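Local structure of fusolin (Unidentified entomopoxvirus, 4OW5) at residues 29-32 with 33-36; 49-52 with 53-56. The protein probably binds and oxidatively cleaves chitin as a lytic polysaccharide monooxygenase-like protein, enhances virulence and crystallizes in vivo into viral spindles. All coordinates share one frame; numbering follows the deposited sequence.

Contacts 1 and 2 are the starts of two consecutive helices, 32-47 and 52-64, in the helical part that packs beside the fibronectin type III-like beta-sheets of the monooxygenase domain. They come in series along the chain, contact 1 closing before contact 2 opens, with most of helix 32-47 between them. Their centres are 19 Å apart and their nearest atoms about 9 Å, so they do not touch. Each is a helix N-cap, built on an aspartate at 29-36 and on a threonine at 49-56. Contact 1 lies nearer the chain's centre and holds a disulfide cysteine; contact 2 sits farther out. Both are structural, away from the annotated metal sites, and both also meet the second subunit.

Contact 1: 29-32 with 33-36; sequences IPDP and MCRA
The N-cap of helix 32-47 joins Asp31 to the first turn of the helix. Asp31 OD2 accepts from Cys34 N at 3.0 Å, a fairly straight bond (163°) on the anti lone pair, and weakly from Met33 N. With CG anti to its backbone N (chi1 -179°), Asp31 folds its carboxylate back beneath the first amides of the helix, where the positive end of the helix dipole would be expected to stabilise its charge. The other oxygen, OD1, is hydrogen-bonded to Thr118 OG1, which ties the cap to a loop of the same chain. Arg35, one turn on, reaches back over the preceding loop: its chain bends at chi3 (66°), and NH1 donates to Ile29 O at 2.7 Å, in the guanidinium plane, with a weaker bond to Pro30 O. Pro32 CA lies over one face of that guanidinium. Ile29 packs its CG2 on Cys34 CB (3.7 Å) and its CB on Arg35 CB (3.8 Å), while its side chain also meets Phe20. Cys34 SG forms a disulfide with Cys14 SG, anchoring this turn to helix 10-17, and Met33 packs on Gly238 of the second subunit. Together they make an aspartate N-cap, with proline at the first helical position and an arginine clasping the loop that leads in.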
loop_
_atom_site.group_PDB
_atom_site.type_symbol
_atom_site.label_atom_id
_atom_site.label_comp_id
_atom_site.label_asym_id
_atom_site.label_seq_id
_atom_site.Cartn_x
_atom_site.Cartn_y
_atom_site.Cartn_z
ATOM N N ILE A 29 4.330 18.596 18.347
ATOM C CA ILE A 29 3.724 18.287 17.047
ATOM C C ILE A 29 3.348 16.792 17.016
ATOM O O ILE A 29 4.218 15.942 17.188
ATOM C CB ILE A 29 4.660 18.673 15.884
ATOM C CG1 ILE A 29 4.949 20.187 15.912
ATOM C CG2 ILE A 29 4.038 18.262 14.544
ATOM C CD1 ILE A 29 6.174 20.597 15.148
ATOM N N PRO A 30 2.077 16.451 16.768
ATOM C CA PRO A 30 1.674 15.033 16.817
ATOM C C PRO A 30 2.018 14.195 15.570
ATOM O O PRO A 30 2.380 13.037 15.717
ATOM C CB PRO A 30 0.167 15.127 16.998
ATOM C CG PRO A 30 -0.202 16.352 16.396
ATOM C CD PRO A 30 0.899 17.324 16.623
ATOM N N ASP A 31 1.891 14.741 14.365
ATOM C CA ASP A 31 2.191 13.961 13.165
ATOM C C ASP A 31 3.728 13.802 13.063
ATOM O O ASP A 31 4.440 14.795 13.189
ATOM C CB ASP A 31 1.606 14.608 11.915
ATOM C CG ASP A 31 1.892 13.809 10.671
ATOM O OD1 ASP A 31 1.141 12.855 10.401
ATOM O OD2 ASP A 31 2.931 14.066 10.028
ATOM N N PRO A 32 4.256 12.563 12.974
ATOM C CA PRO A 32 5.722 12.394 12.954
ATOM C C PRO A 32 6.433 13.129 11.813
ATOM O O PRO A 32 7.556 13.574 12.001
ATOM C CB PRO A 32 5.916 10.883 12.803
ATOM C CG PRO A 32 4.623 10.270 13.161
ATOM C CD PRO A 32 3.550 11.265 12.946
ATOM N N MET A 33 5.811 13.226 10.622
ATOM C CA MET A 33 6.469 13.880 9.505
ATOM C C MET A 33 6.386 15.382 9.640
ATOM O O MET A 33 7.399 16.014 9.395
ATOM C CB MET A 33 5.948 13.373 8.160
ATOM C CG MET A 33 6.334 11.939 7.872
ATOM S SD MET A 33 8.104 11.574 8.056
ATOM C CE MET A 33 8.779 12.643 6.858
ATOM N N CYS A 34 5.271 15.973 10.114
ATOM C CA CYS A 34 5.264 17.403 10.413
ATOM C C CYS A 34 6.302 17.700 11.516
ATOM O O CYS A 34 7.032 18.684 11.430
ATOM C CB CYS A 34 3.880 17.894 10.817
ATOM S SG CYS A 34 2.626 17.663 9.528
ATOM N N ARG A 35 6.391 16.841 12.522
ATOM C CA ARG A 35 7.367 17.043 13.593
ATOM C C ARG A 35 8.797 16.978 13.047
ATOM O O ARG A 35 9.604 17.824 13.408
ATOM C CB ARG A 35 7.169 16.028 14.725
ATOM C CG ARG A 35 8.124 16.250 15.892
ATOM C CD ARG A 35 7.736 15.497 17.151
ATOM N NE ARG A 35 7.821 14.048 16.985
ATOM C CZ ARG A 35 6.800 13.206 16.795
ATOM N NH1 ARG A 35 5.552 13.655 16.747
ATOM N NH2 ARG A 35 7.022 11.911 16.654
ATOM N N ALA A 36 9.117 15.968 12.217
ATOM C CA ALA A 36 10.448 15.826 11.599
ATOM C C ALA A 36 10.795 17.022 10.722
ATOM O O ALA A 36 11.937 17.442 10.736
ATOM C CB ALA A 36 10.506 14.562 10.747
HETATM O O HOH W 1 3.323 11.189 9.319
#

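Contact 2: 49-52 with 53-56; sequences GGTI and DQAA
Thr51 OG1 sits between its own backbone N and carbonyl carbon (chi1 61°), while Gln54 sets CG beside its backbone N (chi1 -73°), which aims the chain at Thr51, and then runs out extended so that its amide reaches Thr51. The result is a capping box at the start of helix 52-64. Gln54 N donates to Thr51 OG1 at 3.2 Å, and in return Thr51 N donates to Gln54 OE1 at 2.9 Å, almost straight (167°) and onto a lone pair in the carbonyl plane. Thr51 OG1 also gives a weak bond to the same OE1, so OE1 takes one firm and one weak bond from the same residue, which should restrain the turn of the amide. Gly49, with positive phi, is the C-prime residue of the Schellman motif that ends helix 32-47, so one helix stops and the next is capped within a few residues. Ala55 turns its methyl toward the loop and also packs on Tyr42, Val45 and Leu46 of helix 32-47, joining the two helices. Ile52 rests on Tyr42 as well, and on Cys259 of the second subunit. The first turn is closed by Ala55 N to Thr51 O and Ala56 N to Ile52 O. Beside the box, Gly50 CA comes within 3.3 Å of Gln54 OE1.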
loop_
_atom_site.group_PDB
_atom_site.type_symbol
_atom_site.label_atom_id
_atom_site.label_comp_id
_atom_site.label_asym_id
_atom_site.label_seq_id
_atom_site.Cartn_x
_atom_site.Cartn_y
_atom_site.Cartn_z
ATOM N N GLY A 49 24.861 27.790 14.357
ATOM C CA GLY A 49 25.131 28.800 15.384
ATOM C C GLY A 49 23.973 29.645 15.882
ATOM O O GLY A 49 24.179 30.478 16.770
ATOM N N GLY A 50 22.763 29.441 15.351
ATOM C CA GLY A 50 21.605 30.172 15.829
ATOM C C GLY A 50 21.167 29.802 17.235
ATOM O O GLY A 50 21.432 28.699 17.710
ATOM N N THR A 51 20.491 30.739 17.917
ATOM C CA THR A 51 19.936 30.512 19.242
ATOM C C THR A 51 18.665 29.660 19.137
ATOM O O THR A 51 18.125 29.490 18.034
ATOM C CB THR A 51 19.596 31.864 19.931
ATOM O OG1 THR A 51 18.625 32.569 19.143
ATOM C CG2 THR A 51 20.829 32.752 20.150
ATOM N N ILE A 52 18.141 29.209 20.280
ATOM C CA ILE A 52 16.852 28.502 20.347
ATOM C C ILE A 52 15.743 29.351 19.672
ATOM O O ILE A 52 14.921 28.802 18.934
ATOM C CB ILE A 52 16.443 28.186 21.816
ATOM C CG1 ILE A 52 17.304 27.070 22.399
ATOM C CG2 ILE A 52 14.935 27.836 21.930
ATOM C CD1 ILE A 52 17.267 27.105 23.980
ATOM N N ASP A 53 15.687 30.669 19.975
ATOM C CA ASP A 53 14.646 31.539 19.384
ATOM C C ASP A 53 14.813 31.697 17.879
ATOM O O ASP A 53 13.815 31.725 17.166
ATOM C CB ASP A 53 14.612 32.925 20.018
ATOM C CG ASP A 53 14.067 32.936 21.429
ATOM O OD1 ASP A 53 13.765 31.847 21.961
ATOM O OD2 ASP A 53 13.941 34.034 22.011
ATOM N N GLN A 54 16.032 31.816 17.398
ATOM C CA GLN A 54 16.260 31.877 15.940
ATOM C C GLN A 54 15.841 30.537 15.274
ATOM O O GLN A 54 15.221 30.537 14.202
ATOM C CB GLN A 54 17.717 32.174 15.639
ATOM C CG GLN A 54 18.074 33.626 15.941
ATOM C CD GLN A 54 19.550 33.860 15.793
ATOM O OE1 GLN A 54 20.378 33.177 16.406
ATOM N NE2 GLN A 54 19.928 34.784 14.940
ATOM N N ALA A 55 16.200 29.415 15.915
ATOM C CA ALA A 55 15.840 28.082 15.428
ATOM C C ALA A 55 14.308 27.855 15.475
ATOM O O ALA A 55 13.750 27.376 14.479
ATOM C CB ALA A 55 16.561 27.005 16.217
ATOM N N ALA A 56 13.632 28.210 16.599
ATOM C CA ALA A 56 12.167 28.065 16.705
ATOM C C ALA A 56 11.468 29.034 15.737
ATOM O O ALA A 56 10.491 28.659 15.108
ATOM C CB ALA A 56 11.678 28.312 18.137
#